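PDB 3SGH: SusD homolog from Bacteroides thetaiotaomicron, which probably binds glycans at the cell surface as a SusD-like outer-membrane lipoprotein, working in nutrient uptake by this gut bacterium. Local coordinates for residues L350-F355 / D361-D366; N26-P31 / S182-F187. All coordinates share one frame; numbering follows the deposited sequence.

Contact 1 of 2, residues L350-F355 / D361-D366; sequences LSFEEF and DDYLAD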
# COMPACT_ATOMS: atom_id res chain seq x y z
N LEU A 350 -8.69 -14.96 -7.86
CA LEU A 350 -7.69 -14.18 -8.59
C LEU A 350 -6.34 -14.18 -7.89
O LEU A 350 -5.29 -14.19 -8.51
CB LEU A 350 -8.13 -12.72 -8.78
CG LEU A 350 -9.15 -12.52 -9.90
CD1 LEU A 350 -9.52 -11.07 -9.82
CD2 LEU A 350 -8.53 -12.90 -11.25
N SER A 351 -6.37 -14.11 -6.56
CA SER A 351 -5.16 -14.06 -5.76
C SER A 351 -4.41 -15.37 -5.87
O SER A 351 -3.18 -15.40 -6.05
CB SER A 351 -5.57 -13.84 -4.30
OG SER A 351 -4.44 -13.89 -3.46
N PHE A 352 -5.13 -16.48 -5.74
CA PHE A 352 -4.53 -17.78 -5.95
C PHE A 352 -3.96 -17.88 -7.35
O PHE A 352 -2.81 -18.26 -7.52
CB PHE A 352 -5.53 -18.92 -5.76
CG PHE A 352 -5.73 -19.35 -4.33
CD1 PHE A 352 -6.13 -18.47 -3.34
CD2 PHE A 352 -5.55 -20.67 -3.97
CE1 PHE A 352 -6.34 -18.92 -2.02
CE2 PHE A 352 -5.80 -21.09 -2.67
CZ PHE A 352 -6.17 -20.22 -1.71
N GLU A 353 -4.76 -17.51 -8.35
CA GLU A 353 -4.33 -17.56 -9.72
C GLU A 353 -3.08 -16.71 -9.98
O GLU A 353 -2.16 -17.15 -10.66
CB GLU A 353 -5.47 -17.13 -10.68
CG GLU A 353 -5.08 -17.40 -12.12
CD GLU A 353 -6.17 -17.00 -13.11
OE1 GLU A 353 -7.18 -16.40 -12.66
OE2 GLU A 353 -5.97 -17.26 -14.32
N GLU A 354 -3.07 -15.49 -9.46
CA GLU A 354 -1.95 -14.58 -9.63
C GLU A 354 -0.62 -15.23 -9.22
O GLU A 354 0.42 -14.99 -9.87
CB GLU A 354 -2.17 -13.36 -8.75
CG GLU A 354 -1.19 -12.23 -8.93
CD GLU A 354 -1.45 -11.44 -10.21
OE1 GLU A 354 -2.64 -11.16 -10.51
OE2 GLU A 354 -0.47 -11.07 -10.89
N PHE A 355 -0.66 -15.99 -8.13
CA PHE A 355 0.54 -16.63 -7.58
C PHE A 355 0.70 -18.09 -7.98
O PHE A 355 1.60 -18.74 -7.50
CB PHE A 355 0.53 -16.50 -6.06
CG PHE A 355 1.01 -15.15 -5.59
CD1 PHE A 355 0.15 -14.06 -5.53
CD2 PHE A 355 2.34 -14.97 -5.24
CE1 PHE A 355 0.61 -12.82 -5.12
CE2 PHE A 355 2.80 -13.71 -4.83
CZ PHE A 355 1.94 -12.63 -4.78
N ASP A 361 -11.04 -23.62 -4.21
CA ASP A 361 -12.38 -24.17 -3.96
C ASP A 361 -12.49 -24.64 -2.54
O ASP A 361 -13.39 -24.26 -1.80
CB ASP A 361 -12.67 -25.38 -4.87
CG ASP A 361 -13.26 -25.00 -6.22
OD1 ASP A 361 -13.36 -23.80 -6.55
OD2 ASP A 361 -13.62 -25.94 -6.97
N ASP A 362 -11.54 -25.47 -2.14
CA ASP A 362 -11.60 -26.06 -0.83
C ASP A 362 -11.25 -25.01 0.24
O ASP A 362 -11.83 -25.00 1.31
CB ASP A 362 -10.70 -27.31 -0.74
CG ASP A 362 -11.27 -28.52 -1.51
OD1 ASP A 362 -12.39 -28.48 -2.11
OD2 ASP A 362 -10.55 -29.55 -1.50
N TYR A 363 -10.34 -24.08 -0.09
CA TYR A 363 -10.09 -22.94 0.79
C TYR A 363 -11.35 -22.14 1.07
O TYR A 363 -11.63 -21.76 2.21
CB TYR A 363 -9.03 -22.02 0.14
CG TYR A 363 -8.50 -20.91 1.01
CD1 TYR A 363 -7.53 -21.16 1.98
CD2 TYR A 363 -8.94 -19.60 0.86
CE1 TYR A 363 -7.05 -20.14 2.78
CE2 TYR A 363 -8.44 -18.59 1.63
CZ TYR A 363 -7.52 -18.84 2.59
OH TYR A 363 -7.05 -17.77 3.33
N LEU A 364 -12.12 -21.85 0.03
CA LEU A 364 -13.30 -21.02 0.15
C LEU A 364 -14.43 -21.73 0.88
O LEU A 364 -15.45 -21.09 1.22
CB LEU A 364 -13.78 -20.55 -1.23
CG LEU A 364 -12.98 -19.38 -1.83
CD1 LEU A 364 -13.34 -19.13 -3.31
CD2 LEU A 364 -13.24 -18.13 -1.04
N ALA A 365 -14.31 -23.04 1.02
CA ALA A 365 -15.27 -23.87 1.74
C ALA A 365 -14.90 -24.02 3.22
O ALA A 365 -15.63 -24.71 3.98
CB ALA A 365 -15.37 -25.27 1.10
N ASP A 366 -13.81 -23.40 3.65
CA ASP A 366 -13.34 -23.54 5.02
C ASP A 366 -14.12 -22.64 5.98
O ASP A 366 -13.93 -21.43 6.01
CB ASP A 366 -11.84 -23.24 5.11
CG ASP A 366 -11.26 -23.51 6.49
OD1 ASP A 366 -11.98 -23.40 7.50
OD2 ASP A 366 -10.04 -23.80 6.58
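Phe352 reaches over one face of the Tyr363 ring with the far end of its own ring. Its CZ stands 3.6 Å above the tyrosine plane, displaced from the middle toward the rim where the ring joins CB, and the nearest atom there is Tyr363 CG. Beside it, Phe352 CE1 lies 3.9 Å from Tyr363 CD2, while CZ also comes within 3.9 Å of Tyr363 CB, so the touch runs from the tyrosine ring onto the root of its side chain. The two planes meet at 55° with centroids 5.2 Å apart, an oblique pairing in which a corner of the phenylalanine does the touching. The two helices that carry these rings, 340-354 and 360-364, follow one another in the chain of this SusD-like, mainly helical fold, and the pair packs one against the other across the short connection between them; the CA atoms of Phe352 and Tyr363 remain 10.1 Å apart, a gap spanned by side chains alone. Chi1 of -171° sets the tyrosine CG opposite the backbone N, turning a face of the ring to Phe352; the hydroxyl at the far end hydrogen-bonds Gln413 NE2. Val348, one turn before Phe352, also packs against Tyr363, and Leu364 lies on Glu345, Val348 and Arg349 of the same helix. Outside this buried apolar pair, Asp361 forms a salt bridge with Arg349, adding a polar tie between the two helices.

Contact 2 of 2, residues N26-P31 / S182-F187; sequences NVYACP and SKWLKF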
# COMPACT_ATOMS: atom_id res chain seq x y z
N ASN A 26 9.16 5.19 -11.16
CA ASN A 26 9.65 4.55 -9.92
C ASN A 26 8.66 4.65 -8.74
O ASN A 26 8.75 3.87 -7.81
CB ASN A 26 10.98 5.13 -9.53
CG ASN A 26 12.10 4.60 -10.42
OD1 ASN A 26 12.51 3.45 -10.26
ND2 ASN A 26 12.50 5.39 -11.42
N VAL A 27 7.70 5.58 -8.77
CA VAL A 27 6.70 5.60 -7.70
C VAL A 27 5.79 4.37 -7.64
O VAL A 27 5.20 4.12 -6.60
CB VAL A 27 5.82 6.85 -7.67
CG1 VAL A 27 6.71 8.13 -7.55
CG2 VAL A 27 4.86 6.90 -8.88
N TYR A 28 5.64 3.63 -8.73
CA TYR A 28 4.67 2.54 -8.74
C TYR A 28 5.07 1.38 -7.85
O TYR A 28 4.25 0.85 -7.13
CB TYR A 28 4.47 2.05 -10.16
CG TYR A 28 3.68 3.01 -11.03
CD1 TYR A 28 2.38 3.36 -10.70
CD2 TYR A 28 4.18 3.48 -12.24
CE1 TYR A 28 1.61 4.22 -11.49
CE2 TYR A 28 3.40 4.35 -13.02
CZ TYR A 28 2.11 4.71 -12.64
OH TYR A 28 1.31 5.56 -13.39
N ALA A 29 6.35 1.04 -7.87
CA ALA A 29 6.83 -0.11 -7.12
C ALA A 29 8.07 0.15 -6.27
O ALA A 29 8.38 -0.68 -5.42
CB ALA A 29 7.12 -1.27 -8.07
N CYS A 30 8.78 1.27 -6.53
CA CYS A 30 10.06 1.57 -5.83
C CYS A 30 11.07 0.42 -5.86
O CYS A 30 11.45 -0.10 -4.80
CB CYS A 30 9.79 1.98 -4.39
SG CYS A 30 9.00 3.64 -4.31
N PRO A 31 11.53 0.03 -7.06
CA PRO A 31 12.53 -1.05 -7.17
C PRO A 31 13.96 -0.76 -6.68
O PRO A 31 14.67 -1.70 -6.27
CB PRO A 31 12.53 -1.38 -8.65
CG PRO A 31 12.13 -0.09 -9.31
CD PRO A 31 11.12 0.53 -8.39
N SER A 182 -5.33 0.18 -23.10
CA SER A 182 -6.47 -0.50 -22.48
C SER A 182 -6.09 -1.05 -21.11
O SER A 182 -6.92 -1.05 -20.21
CB SER A 182 -7.01 -1.61 -23.36
OG SER A 182 -7.57 -1.05 -24.53
N LYS A 183 -4.86 -1.50 -20.94
CA LYS A 183 -4.38 -2.00 -19.62
C LYS A 183 -4.21 -0.81 -18.68
O LYS A 183 -4.64 -0.86 -17.51
CB LYS A 183 -3.07 -2.73 -19.72
CG LYS A 183 -3.09 -4.04 -20.46
CD LYS A 183 -3.72 -5.17 -19.66
CE LYS A 183 -3.68 -6.56 -20.42
NZ LYS A 183 -2.31 -7.15 -20.55
N TRP A 184 -3.63 0.27 -19.19
CA TRP A 184 -3.53 1.46 -18.36
C TRP A 184 -4.90 2.02 -17.95
O TRP A 184 -5.06 2.58 -16.86
CB TRP A 184 -2.70 2.55 -19.00
CG TRP A 184 -1.23 2.32 -18.93
CD1 TRP A 184 -0.41 2.01 -19.95
CD2 TRP A 184 -0.41 2.38 -17.75
NE1 TRP A 184 0.89 1.89 -19.51
CE2 TRP A 184 0.91 2.09 -18.16
CE3 TRP A 184 -0.67 2.65 -16.40
CZ2 TRP A 184 1.97 2.08 -17.26
CZ3 TRP A 184 0.39 2.62 -15.51
CH2 TRP A 184 1.70 2.33 -15.96
N LEU A 185 -5.90 1.86 -18.81
CA LEU A 185 -7.23 2.41 -18.49
C LEU A 185 -7.83 1.65 -17.33
O LEU A 185 -8.42 2.24 -16.44
CB LEU A 185 -8.14 2.35 -19.73
CG LEU A 185 -9.51 3.03 -19.60
CD1 LEU A 185 -9.37 4.53 -19.43
CD2 LEU A 185 -10.40 2.68 -20.86
N LYS A 186 -7.71 0.32 -17.34
CA LYS A 186 -8.17 -0.51 -16.23
C LYS A 186 -7.40 -0.17 -14.97
O LYS A 186 -8.00 -0.06 -13.89
CB LYS A 186 -8.06 -2.01 -16.57
CG LYS A 186 -9.11 -2.47 -17.58
CD LYS A 186 -8.98 -3.96 -17.91
CE LYS A 186 -7.76 -4.17 -18.82
NZ LYS A 186 -7.81 -5.34 -19.77
N PHE A 187 -6.08 0.02 -15.11
CA PHE A 187 -5.22 0.43 -13.97
C PHE A 187 -5.74 1.74 -13.39
O PHE A 187 -5.95 1.88 -12.15
CB PHE A 187 -3.77 0.57 -14.42
CG PHE A 187 -2.82 0.98 -13.32
CD1 PHE A 187 -2.65 2.33 -13.02
CD2 PHE A 187 -2.03 0.03 -12.68
CE1 PHE A 187 -1.75 2.75 -11.99
CE2 PHE A 187 -1.13 0.42 -11.67
CZ PHE A 187 -0.99 1.80 -11.33
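Different first torsions bring three rings together: CG of Tyr28 is anti to its carbonyl carbon (chi1 -73°), as is that of Trp184, whereas CG of Phe187 stands anti to the backbone N (chi1 -180°). Trp184 and Phe187, three residues apart on helix 181-198, thereby reach the same tyrosine. Phe187 presents its CZ to Tyr28 CE1 at 3.6 Å, with the ring planes at 90° but the approach oblique. At the CE2 side of the tyrosine ring, Trp184 CH2 lies 4.0 Å from Tyr28 CE2, and Trp184 CZ3 is 3.7 Å from Tyr28 OH. Trp184 CZ3 also sits over one face of the Phe187 ring, completing the triangle. The buried polar ends are satisfied elsewhere: Tyr28 OH hydrogen-bonds Thr108 OG1 and Trp184 NE1 bonds Asp174 OD2, which helps fix both rings. An alanine in place of Tyr28 would probably open a gap beside Trp184 and Phe187 and leave Thr108 without this hydroxyl partner. Phe176 meets Tyr28 edge-to-face, and Tyr111 adds a further ring. Tyr28, Trp184 and Phe187 thus form a buried aromatic cluster, joining the short, weakly bonded helix 26-29 near the N-terminus to helices 100-120 and 181-198 of the SusD-like helical fold.

Both contacts are buried and rest on aromatic rings meeting obliquely, but they join parts of the chain at very different separations. Contact 1 links consecutive helices across a short connection, and its centre lies about 22 Å from the centre of the chain, with exposed acidic residues on its second segment. Contact 2 brings together helices some 150 residues apart and lies nearer the middle, its centre about 13 Å away, where three rings replace a single pair. A tyrosine takes part in each, its hydroxyl bonded to a residue beyond the segments. The two share no helix, and their nearest atoms are about 11 Å apart.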